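Local coordinates for pirin family protein (Acinetobacter baumannii, PDB 6D0P) that binds a metal ion in a cupin barrel and probably acts as a dioxygenase that opens quercetin, as a member of the pirin family, at residues A[188-199]-A[237-248]; A[4-12]-A[218-226]. All blocks are in the same frame, centred on the assembly; numbering follows the deposited sequence.

Overall arrangement
The centre of each contact lies about 19 Å from that of the chain, and both are partly buried. Interaction 1 is the larger, burying 1180 Å² against 448 Å². Backbone pairing carries it, within two sheets: 188-190 with 245-248 and 195-199 with 237-242, the turn 191-194 and the corner 243-244 leading between them. Its Leu190, Leu198, Phe238, Leu240 and Phe248 are buried, its lysine, threonine and glutamate side more exposed. Interaction 2 packs one sheet on the other through side chains, at the outermost strands 7-12 and 221-224; Asn218 and Leu223 are buried, most others peripheral. Lys195 and Asp219 link the contacts by a salt bridge. Neither includes a manganese ligand (His64, His66, His108, Glu110).

Interaction 1. Residues A[188-199]-A[237-248]; sequences GKLVKGQKHTLY and EFSLNAEEDTKF
Leu190 meets Phe248 and Leu240 at roughly right angles, with CD2 and CG against Phe248 and CD1 against Leu240: CD2 of Leu190 lies 3.3 Å from CE2 of Phe248, and CD1 of Leu190 lies 3.8 Å from CB of Leu240. Phe248 CG sits between its backbone N and carbonyl carbon (chi1 70°), a torsion that folds the ring over the neighbouring strand, where the CA of Gly188 makes a CH-pi contact with one face. Phe238 repeats this with Leu198, whose CB stands over the ring 4.3 Å from its centroid. Leu190, Leu198, Leu240 and both phenylalanines therefore share the inward face, together with buried His196, whose side chain is about 4 Å from a bound magnesium ion. The chain turns a corner at Glu243 and Glu244 between the two strand pairs. There Asp245 OD1 accepts from Lys192 N, within the type II turn of Val191 to Gln194, through its anti lone pair in an almost straight 3.1 Å bond (179°). Asp245 OD2 is 4.0 Å from Lys189 NZ, a long salt bridge supplemented by a water bonded to both atoms. Chemically, this implies a largely apolar inner side, backbone pairing in two blocks either side of the turn, and charge pairing largely on the outer face and turn.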
loop_
_atom_site.group_PDB
_atom_site.type_symbol
_atom_site.label_atom_id
_atom_site.label_comp_id
_atom_site.label_asym_id
_atom_site.label_seq_id
_atom_site.Cartn_x
_atom_site.Cartn_y
_atom_site.Cartn_z
ATOM N N GLY A 188 -0.299 5.132 10.589
ATOM C CA GLY A 188 -0.369 6.104 11.667
ATOM C C GLY A 188 0.991 6.558 12.139
ATOM O O GLY A 188 1.999 6.426 11.422
ATOM N N LYS A 189 0.964 7.143 13.337
ATOM C CA LYS A 189 2.121 7.704 13.944
ATOM C C LYS A 189 2.169 7.290 15.415
ATOM O O LYS A 189 1.163 7.378 16.137
ATOM C CB LYS A 189 2.081 9.232 13.820
ATOM C CG LYS A 189 3.228 9.975 14.482
ATOM C CD LYS A 189 2.979 11.470 14.487
ATOM C CE LYS A 189 4.055 12.257 15.195
ATOM N NZ LYS A 189 3.607 13.649 15.430
ATOM N N LEU A 190 3.342 6.855 15.831
ATOM C CA LEU A 190 3.604 6.521 17.229
ATOM C C LEU A 190 4.603 7.558 17.737
ATOM O O LEU A 190 5.695 7.700 17.164
ATOM C CB LEU A 190 4.209 5.126 17.344
ATOM C CG LEU A 190 3.415 3.999 16.712
ATOM C CD1 LEU A 190 4.132 2.672 16.920
ATOM C CD2 LEU A 190 2.001 3.947 17.260
ATOM N N VAL A 191 4.252 8.236 18.815
ATOM C CA VAL A 191 5.090 9.299 19.354
ATOM C C VAL A 191 6.164 8.681 20.263
ATOM O O VAL A 191 5.910 7.765 21.107
ATOM C CB VAL A 191 4.242 10.345 20.107
ATOM C CG1 VAL A 191 5.098 11.349 20.864
ATOM C CG2 VAL A 191 3.287 11.052 19.160
ATOM N N LYS A 192 7.363 9.306 20.159
ATOM C CA LYS A 192 8.505 8.883 20.921
ATOM C C LYS A 192 8.118 8.685 22.390
ATOM O O LYS A 192 7.413 9.524 22.981
ATOM C CB LYS A 192 9.592 9.952 20.782
ATOM C CG LYS A 192 10.861 9.702 21.577
ATOM C CD LYS A 192 11.902 10.777 21.355
ATOM C CE LYS A 192 13.171 10.524 22.128
ATOM N NZ LYS A 192 14.094 11.678 22.029
ATOM N N GLY A 193 8.574 7.567 22.933
ATOM C CA GLY A 193 8.400 7.223 24.349
ATOM C C GLY A 193 7.078 6.526 24.646
ATOM O O GLY A 193 6.799 6.245 25.799
ATOM N N GLN A 194 6.256 6.226 23.644
ATOM C CA GLN A 194 4.979 5.555 23.929
ATOM C C GLN A 194 4.991 4.122 23.386
ATOM O O GLN A 194 5.498 3.890 22.252
ATOM C CB GLN A 194 3.821 6.337 23.315
ATOM C CG GLN A 194 3.714 7.747 23.870
ATOM C CD GLN A 194 3.403 7.756 25.351
ATOM O OE1 GLN A 194 2.557 7.000 25.840
ATOM N NE2 GLN A 194 4.061 8.643 26.073
ATOM N N LYS A 195 4.376 3.224 24.179
ATOM C CA LYS A 195 4.265 1.803 23.901
ATOM C C LYS A 195 2.803 1.405 23.644
ATOM O O LYS A 195 1.897 1.921 24.312
ATOM C CB LYS A 195 4.766 0.968 25.078
ATOM C CG LYS A 195 4.699 -0.531 24.818
ATOM C CD LYS A 195 5.398 -1.391 25.837
ATOM C CE LYS A 195 5.293 -2.862 25.496
ATOM N NZ LYS A 195 6.000 -3.700 26.489
ATOM N N HIS A 196 2.603 0.440 22.740
ATOM C CA HIS A 196 1.275 0.003 22.326
ATOM C C HIS A 196 1.253 -1.489 22.000
ATOM O O HIS A 196 2.163 -1.997 21.361
ATOM C CB HIS A 196 0.844 0.790 21.094
ATOM C CG HIS A 196 1.122 2.240 21.239
ATOM N ND1 HIS A 196 0.244 3.095 21.884
ATOM C CD2 HIS A 196 2.193 2.981 20.867
ATOM C CE1 HIS A 196 0.757 4.307 21.899
ATOM N NE2 HIS A 196 1.950 4.270 21.250
ATOM N N THR A 197 0.187 -2.156 22.429
ATOM C CA THR A 197 -0.028 -3.562 22.118
ATOM C C THR A 197 -1.124 -3.643 21.052
ATOM O O THR A 197 -2.201 -3.041 21.186
ATOM C CB THR A 197 -0.382 -4.366 23.375
ATOM O OG1 THR A 197 0.778 -4.345 24.197
ATOM C CG2 THR A 197 -0.765 -5.805 23.092
ATOM N N LEU A 198 -0.834 -4.350 19.977
ATOM C CA LEU A 198 -1.816 -4.522 18.924
ATOM C C LEU A 198 -2.230 -5.993 18.886
ATOM O O LEU A 198 -1.424 -6.900 19.175
ATOM C CB LEU A 198 -1.232 -4.085 17.577
ATOM C CG LEU A 198 -0.884 -2.602 17.459
ATOM C CD1 LEU A 198 0.422 -2.296 18.171
ATOM C CD2 LEU A 198 -0.799 -2.186 16.001
ATOM N N TYR A 199 -3.498 -6.201 18.563
ATOM C CA TYR A 199 -4.068 -7.529 18.425
ATOM C C TYR A 199 -4.465 -7.731 16.971
ATOM O O TYR A 199 -5.123 -6.860 16.362
ATOM C CB TYR A 199 -5.274 -7.725 19.338
ATOM C CG TYR A 199 -4.922 -7.568 20.788
ATOM C CD1 TYR A 199 -4.324 -8.594 21.499
ATOM C CD2 TYR A 199 -5.144 -6.365 21.435
ATOM C CE1 TYR A 199 -3.978 -8.433 22.834
ATOM C CE2 TYR A 199 -4.811 -6.192 22.766
ATOM C CZ TYR A 199 -4.221 -7.227 23.465
ATOM O OH TYR A 199 -3.907 -7.031 24.778
ATOM N N GLU A 237 -0.793 -11.326 19.176
ATOM C CA GLU A 237 -0.475 -9.980 19.632
ATOM C C GLU A 237 1.014 -9.667 19.500
ATOM O O GLU A 237 1.875 -10.556 19.479
ATOM C CB GLU A 237 -0.948 -9.808 21.078
ATOM C CG GLU A 237 0.101 -10.118 22.117
ATOM C CD GLU A 237 -0.349 -9.917 23.557
ATOM O OE1 GLU A 237 -1.345 -10.541 23.935
ATOM O OE2 GLU A 237 0.300 -9.126 24.295
ATOM N N PHE A 238 1.280 -8.371 19.418
ATOM C CA PHE A 238 2.628 -7.871 19.428
ATOM C C PHE A 238 2.591 -6.443 19.962
ATOM O O PHE A 238 1.516 -5.816 20.009
ATOM C CB PHE A 238 3.274 -7.954 18.043
ATOM C CG PHE A 238 2.655 -7.085 16.981
ATOM C CD1 PHE A 238 1.542 -7.512 16.280
ATOM C CD2 PHE A 238 3.201 -5.843 16.676
ATOM C CE1 PHE A 238 0.963 -6.708 15.306
ATOM C CE2 PHE A 238 2.641 -5.053 15.681
ATOM C CZ PHE A 238 1.523 -5.487 14.994
ATOM N N SER A 239 3.751 -5.947 20.328
ATOM C CA SER A 239 3.862 -4.603 20.887
ATOM C C SER A 239 4.832 -3.758 20.060
ATOM O O SER A 239 5.799 -4.271 19.454
ATOM C CB SER A 239 4.283 -4.638 22.339
ATOM O OG SER A 239 5.641 -5.050 22.492
ATOM N N LEU A 240 4.571 -2.463 20.067
ATOM C CA LEU A 240 5.425 -1.483 19.432
ATOM C C LEU A 240 5.726 -0.390 20.464
ATOM O O LEU A 240 4.816 0.124 21.134
ATOM C CB LEU A 240 4.727 -0.879 18.212
ATOM C CG LEU A 240 4.447 -1.793 17.023
ATOM C CD1 LEU A 240 3.764 -1.003 15.921
ATOM C CD2 LEU A 240 5.724 -2.417 16.486
ATOM N N ASN A 241 6.986 -0.033 20.578
ATOM C CA ASN A 241 7.431 0.982 21.538
ATOM C C ASN A 241 8.316 1.960 20.777
ATOM O O ASN A 241 9.400 1.581 20.346
ATOM C CB ASN A 241 8.179 0.330 22.705
ATOM C CG ASN A 241 8.279 1.214 23.933
ATOM O OD1 ASN A 241 7.925 2.392 23.894
ATOM N ND2 ASN A 241 8.739 0.640 25.036
ATOM N N ALA A 242 7.855 3.191 20.577
ATOM C CA ALA A 242 8.608 4.158 19.762
ATOM C C ALA A 242 9.811 4.768 20.510
ATOM O O ALA A 242 9.679 5.304 21.602
ATOM C CB ALA A 242 7.673 5.238 19.288
ATOM N N GLU A 243 10.966 4.775 19.845
ATOM C CA GLU A 243 12.196 5.397 20.365
ATOM C C GLU A 243 12.334 6.811 19.770
ATOM O O GLU A 243 13.108 7.648 20.258
ATOM C CB GLU A 243 13.407 4.530 20.031
ATOM C CG GLU A 243 13.340 3.137 20.634
ATOM C CD GLU A 243 13.819 3.041 22.074
ATOM O OE1 GLU A 243 13.779 4.071 22.779
ATOM O OE2 GLU A 243 14.223 1.937 22.494
ATOM N N GLU A 244 11.575 7.035 18.698
ATOM C CA GLU A 244 11.507 8.304 17.962
ATOM C C GLU A 244 10.096 8.428 17.375
ATOM O O GLU A 244 9.426 7.420 17.204
ATOM C CB GLU A 244 12.446 8.329 16.747
ATOM C CG GLU A 244 13.931 8.192 17.044
ATOM C CD GLU A 244 14.751 8.047 15.773
ATOM O OE1 GLU A 244 14.210 8.372 14.684
ATOM O OE2 GLU A 244 15.921 7.601 15.859
ATOM N N ASP A 245 9.652 9.630 17.029
ATOM C CA ASP A 245 8.350 9.761 16.343
ATOM C C ASP A 245 8.408 8.873 15.094
ATOM O O ASP A 245 9.367 8.997 14.300
ATOM C CB ASP A 245 8.073 11.201 15.911
ATOM C CG ASP A 245 7.667 12.128 17.045
ATOM O OD1 ASP A 245 7.663 11.683 18.215
ATOM O OD2 ASP A 245 7.354 13.289 16.740
ATOM N N THR A 246 7.425 7.989 14.921
ATOM C CA THR A 246 7.492 6.979 13.868
ATOM C C THR A 246 6.220 6.966 13.009
ATOM O O THR A 246 5.126 6.926 13.546
ATOM C CB THR A 246 7.695 5.599 14.517
ATOM O OG1 THR A 246 8.921 5.594 15.257
ATOM C CG2 THR A 246 7.681 4.468 13.519
ATOM N N LYS A 247 6.386 6.991 11.689
ATOM C CA LYS A 247 5.318 6.794 10.752
ATOM C C LYS A 247 5.332 5.308 10.368
ATOM O O LYS A 247 6.392 4.783 9.939
ATOM C CB LYS A 247 5.473 7.611 9.460
ATOM C CG LYS A 247 5.584 9.123 9.593
ATOM C CD LYS A 247 6.141 9.739 8.296
ATOM C CE LYS A 247 6.619 11.176 8.387
ATOM N NZ LYS A 247 7.252 11.614 7.108
ATOM N N PHE A 248 4.201 4.643 10.541
ATOM C CA PHE A 248 4.150 3.191 10.319
ATOM C C PHE A 248 2.899 2.765 9.545
ATOM O O PHE A 248 1.938 3.525 9.361
ATOM C CB PHE A 248 4.118 2.452 11.670
ATOM C CG PHE A 248 2.819 2.615 12.418
ATOM C CD1 PHE A 248 1.744 1.759 12.196
ATOM C CD2 PHE A 248 2.650 3.637 13.332
ATOM C CE1 PHE A 248 0.526 1.954 12.830
ATOM C CE2 PHE A 248 1.441 3.808 13.996
ATOM C CZ PHE A 248 0.374 2.974 13.744
HETATM O O HOH W 1 5.015 14.382 17.435
HETATM O O HOH W 2 6.020 -6.233 24.667
HETATM O O HOH W 3 2.152 -6.809 24.366
#

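Interaction 2. Residues A[4-12]-A[218-226]; sequences MKKFLGAYQ and NDTNRLEGK
The amide of Asn218 lies against selenomethionine Met4 and the backbone of Lys5. The SE atom of Met4 is 3.6 Å from CG of Asn218, the side chains approaching from opposite directions, while Asn218 ND2 gives Lys5 O a short but badly angled, weak bond (2.8 Å, 116°). Asn218 OD1 accepts from Ser239 N, which holds the amide with ND2 facing Lys5 O. A water accepting from both ND2 and Phe7 N adds a second link. At Asn221 the contact becomes a stack: amide and Phe7 ring are 25° apart, with Asn221 CB 3.9 Å from the ring centroid in a CH-pi contact. Gly9 N covers the opposite face of that ring. Leu223 then extends one methyl to two partners, its CD2 lying 3.9 Å from both CE1 of Phe7 and CB of Ala10. At Gly225 the carbonyl O accepts a 3.0 Å bond from Gln12 NE2, and Lys226 O takes a CA-H...O contact from Gln12. The strand axes, 8.6 Å apart and inclined by 19°, are too distant for backbone pairing. Such side-chain bridging between edge strands of two facing sheets fits a cupin beta-sandwich barrel; here the N-terminal strand 7-12 is the edge strand, beside 227-231, of a sheet of the C-terminal cupin domain.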
loop_
_atom_site.group_PDB
_atom_site.type_symbol
_atom_site.label_atom_id
_atom_site.label_comp_id
_atom_site.label_asym_id
_atom_site.label_seq_id
_atom_site.Cartn_x
_atom_site.Cartn_y
_atom_site.Cartn_z
HETATM N N MSE A 4 1.973 -14.419 21.811
HETATM C CA MSE A 4 2.684 -13.344 21.154
HETATM C C MSE A 4 3.185 -13.796 19.799
HETATM O O MSE A 4 3.686 -14.941 19.635
HETATM C CB MSE A 4 3.857 -12.935 22.045
HETATM C CG MSE A 4 4.466 -11.588 21.655
HETATM SE SE MSE A 4 6.215 -11.316 22.543
HETATM C CE MSE A 4 7.229 -12.817 21.740
ATOM N N LYS A 5 3.034 -12.924 18.795
ATOM C CA LYS A 5 3.612 -13.195 17.485
ATOM C C LYS A 5 5.131 -13.017 17.626
ATOM O O LYS A 5 5.607 -12.141 18.366
ATOM C CB LYS A 5 3.041 -12.278 16.399
ATOM C CG LYS A 5 1.622 -12.603 15.950
ATOM C CD LYS A 5 1.121 -11.697 14.846
ATOM C CE LYS A 5 -0.188 -12.141 14.235
ATOM N NZ LYS A 5 -0.095 -13.468 13.589
ATOM N N LYS A 6 5.887 -13.856 16.938
ATOM C CA LYS A 6 7.334 -13.787 17.005
ATOM C C LYS A 6 7.872 -12.941 15.841
ATOM O O LYS A 6 7.338 -12.988 14.746
ATOM C CB LYS A 6 7.899 -15.210 16.929
ATOM C CG LYS A 6 7.321 -16.187 17.950
ATOM C CD LYS A 6 7.776 -17.611 17.751
ATOM C CE LYS A 6 7.178 -18.557 18.771
ATOM N NZ LYS A 6 7.521 -19.962 18.459
ATOM N N PHE A 7 8.929 -12.185 16.096
ATOM C CA PHE A 7 9.631 -11.444 15.054
ATOM C C PHE A 7 10.504 -12.433 14.255
ATOM O O PHE A 7 11.399 -13.064 14.831
ATOM C CB PHE A 7 10.502 -10.369 15.701
ATOM C CG PHE A 7 11.420 -9.648 14.762
ATOM C CD1 PHE A 7 10.960 -8.625 13.960
ATOM C CD2 PHE A 7 12.766 -9.958 14.722
ATOM C CE1 PHE A 7 11.822 -7.958 13.104
ATOM C CE2 PHE A 7 13.627 -9.280 13.878
ATOM C CZ PHE A 7 13.147 -8.306 13.047
ATOM N N LEU A 8 10.288 -12.567 12.958
ATOM C CA LEU A 8 11.063 -13.542 12.142
ATOM C C LEU A 8 12.232 -12.891 11.397
ATOM O O LEU A 8 13.308 -13.527 11.206
ATOM C CB LEU A 8 10.100 -14.208 11.158
ATOM C CG LEU A 8 8.965 -14.981 11.819
ATOM C CD1 LEU A 8 8.057 -15.632 10.776
ATOM C CD2 LEU A 8 9.533 -16.016 12.775
ATOM N N GLY A 9 12.063 -11.657 10.970
ATOM C CA GLY A 9 13.120 -10.968 10.239
ATOM C C GLY A 9 12.670 -9.628 9.700
ATOM O O GLY A 9 11.472 -9.292 9.770
ATOM N N ALA A 10 13.615 -8.883 9.123
ATOM C CA ALA A 10 13.273 -7.595 8.601
ATOM C C ALA A 10 14.193 -7.241 7.438
ATOM O O ALA A 10 15.358 -7.707 7.373
ATOM C CB ALA A 10 13.355 -6.546 9.690
ATOM N N TYR A 11 13.688 -6.373 6.577
ATOM C CA TYR A 11 14.367 -5.955 5.353
ATOM C C TYR A 11 14.337 -4.422 5.267
ATOM O O TYR A 11 13.256 -3.822 5.299
ATOM C CB TYR A 11 13.674 -6.598 4.144
ATOM C CG TYR A 11 13.525 -8.099 4.251
ATOM C CD1 TYR A 11 12.513 -8.665 5.008
ATOM C CD2 TYR A 11 14.421 -8.958 3.632
ATOM C CE1 TYR A 11 12.393 -10.039 5.150
ATOM C CE2 TYR A 11 14.307 -10.337 3.747
ATOM C CZ TYR A 11 13.293 -10.877 4.517
ATOM O OH TYR A 11 13.162 -12.232 4.636
ATOM N N GLN A 12 15.508 -3.800 5.141
ATOM C CA GLN A 12 15.607 -2.352 5.026
ATOM C C GLN A 12 16.183 -1.998 3.648
ATOM O O GLN A 12 17.221 -2.528 3.245
ATOM C CB GLN A 12 16.494 -1.802 6.127
ATOM C CG GLN A 12 16.565 -0.289 6.130
ATOM C CD GLN A 12 17.419 0.191 7.274
ATOM O OE1 GLN A 12 18.331 -0.504 7.734
ATOM N NE2 GLN A 12 17.131 1.397 7.732
ATOM N N ASN A 218 8.060 -6.069 20.300
ATOM C CA ASN A 218 8.094 -7.082 21.368
ATOM C C ASN A 218 9.293 -6.880 22.305
ATOM O O ASN A 218 9.917 -7.857 22.713
ATOM C CB ASN A 218 8.083 -8.499 20.790
ATOM C CG ASN A 218 6.787 -8.808 20.078
ATOM O OD1 ASN A 218 5.782 -8.160 20.336
ATOM N ND2 ASN A 218 6.797 -9.789 19.186
ATOM N N ASP A 219 9.605 -5.622 22.623
ATOM C CA ASP A 219 10.648 -5.239 23.588
ATOM C C ASP A 219 12.069 -5.649 23.183
ATOM O O ASP A 219 12.983 -5.266 23.890
ATOM C CB ASP A 219 10.411 -5.858 24.973
ATOM C CG ASP A 219 9.070 -5.499 25.581
ATOM O OD1 ASP A 219 8.693 -4.302 25.531
ATOM O OD2 ASP A 219 8.418 -6.417 26.093
ATOM N N THR A 220 12.300 -6.381 22.105
ATOM C CA THR A 220 13.665 -6.835 21.836
ATOM C C THR A 220 14.149 -6.547 20.406
ATOM O O THR A 220 15.327 -6.735 20.169
ATOM C CB THR A 220 13.793 -8.347 22.095
ATOM O OG1 THR A 220 12.829 -8.984 21.257
ATOM C CG2 THR A 220 13.551 -8.731 23.542
ATOM N N ASN A 221 13.318 -6.144 19.450
ATOM C CA ASN A 221 13.867 -5.933 18.093
ATOM C C ASN A 221 13.558 -4.520 17.602
ATOM O O ASN A 221 12.412 -4.160 17.352
ATOM C CB ASN A 221 13.372 -6.987 17.103
ATOM C CG ASN A 221 14.026 -8.337 17.330
ATOM O OD1 ASN A 221 13.387 -9.222 17.876
ATOM N ND2 ASN A 221 15.286 -8.494 16.923
ATOM N N ARG A 222 14.607 -3.739 17.413
ATOM C CA ARG A 222 14.435 -2.380 16.971
ATOM C C ARG A 222 14.424 -2.308 15.444
ATOM O O ARG A 222 15.219 -2.956 14.776
ATOM C CB ARG A 222 15.551 -1.522 17.554
ATOM C CG ARG A 222 15.461 -0.060 17.156
ATOM C CD ARG A 222 16.378 0.745 18.040
ATOM N NE ARG A 222 16.507 2.099 17.541
ATOM C CZ ARG A 222 16.865 3.118 18.283
ATOM N NH1 ARG A 222 17.110 2.924 19.571
ATOM N NH2 ARG A 222 16.981 4.314 17.741
ATOM N N LEU A 223 13.514 -1.503 14.913
ATOM C CA LEU A 223 13.352 -1.300 13.478
ATOM C C LEU A 223 13.538 0.186 13.162
ATOM O O LEU A 223 12.987 1.026 13.865
ATOM C CB LEU A 223 11.951 -1.708 13.042
ATOM C CG LEU A 223 11.504 -3.129 13.356
ATOM C CD1 LEU A 223 10.072 -3.306 12.899
ATOM C CD2 LEU A 223 12.418 -4.155 12.687
ATOM N N GLU A 224 14.277 0.480 12.092
ATOM C CA GLU A 224 14.489 1.851 11.622
ATOM C C GLU A 224 13.624 2.115 10.378
ATOM O O GLU A 224 12.884 1.240 9.917
ATOM C CB GLU A 224 15.966 2.044 11.274
ATOM C CG GLU A 224 16.904 1.620 12.398
ATOM C CD GLU A 224 16.916 2.590 13.572
ATOM O OE1 GLU A 224 17.032 3.827 13.317
ATOM O OE2 GLU A 224 16.832 2.115 14.739
ATOM N N GLY A 225 13.776 3.307 9.795
ATOM C CA GLY A 225 12.987 3.719 8.633
ATOM C C GLY A 225 13.285 2.905 7.381
ATOM O O GLY A 225 14.365 2.336 7.226
ATOM N N LYS A 226 12.289 2.895 6.508
ATOM C CA LYS A 226 12.354 2.197 5.229
ATOM C C LYS A 226 12.539 0.701 5.497
ATOM O O LYS A 226 13.345 0.053 4.818
ATOM C CB LYS A 226 13.500 2.720 4.355
ATOM C CG LYS A 226 13.581 4.228 4.146
ATOM C CD LYS A 226 14.738 4.616 3.232
ATOM C CE LYS A 226 15.219 6.041 3.393
ATOM N NZ LYS A 226 14.169 7.023 3.047
HETATM O O HOH W 4 9.594 -11.393 19.050
#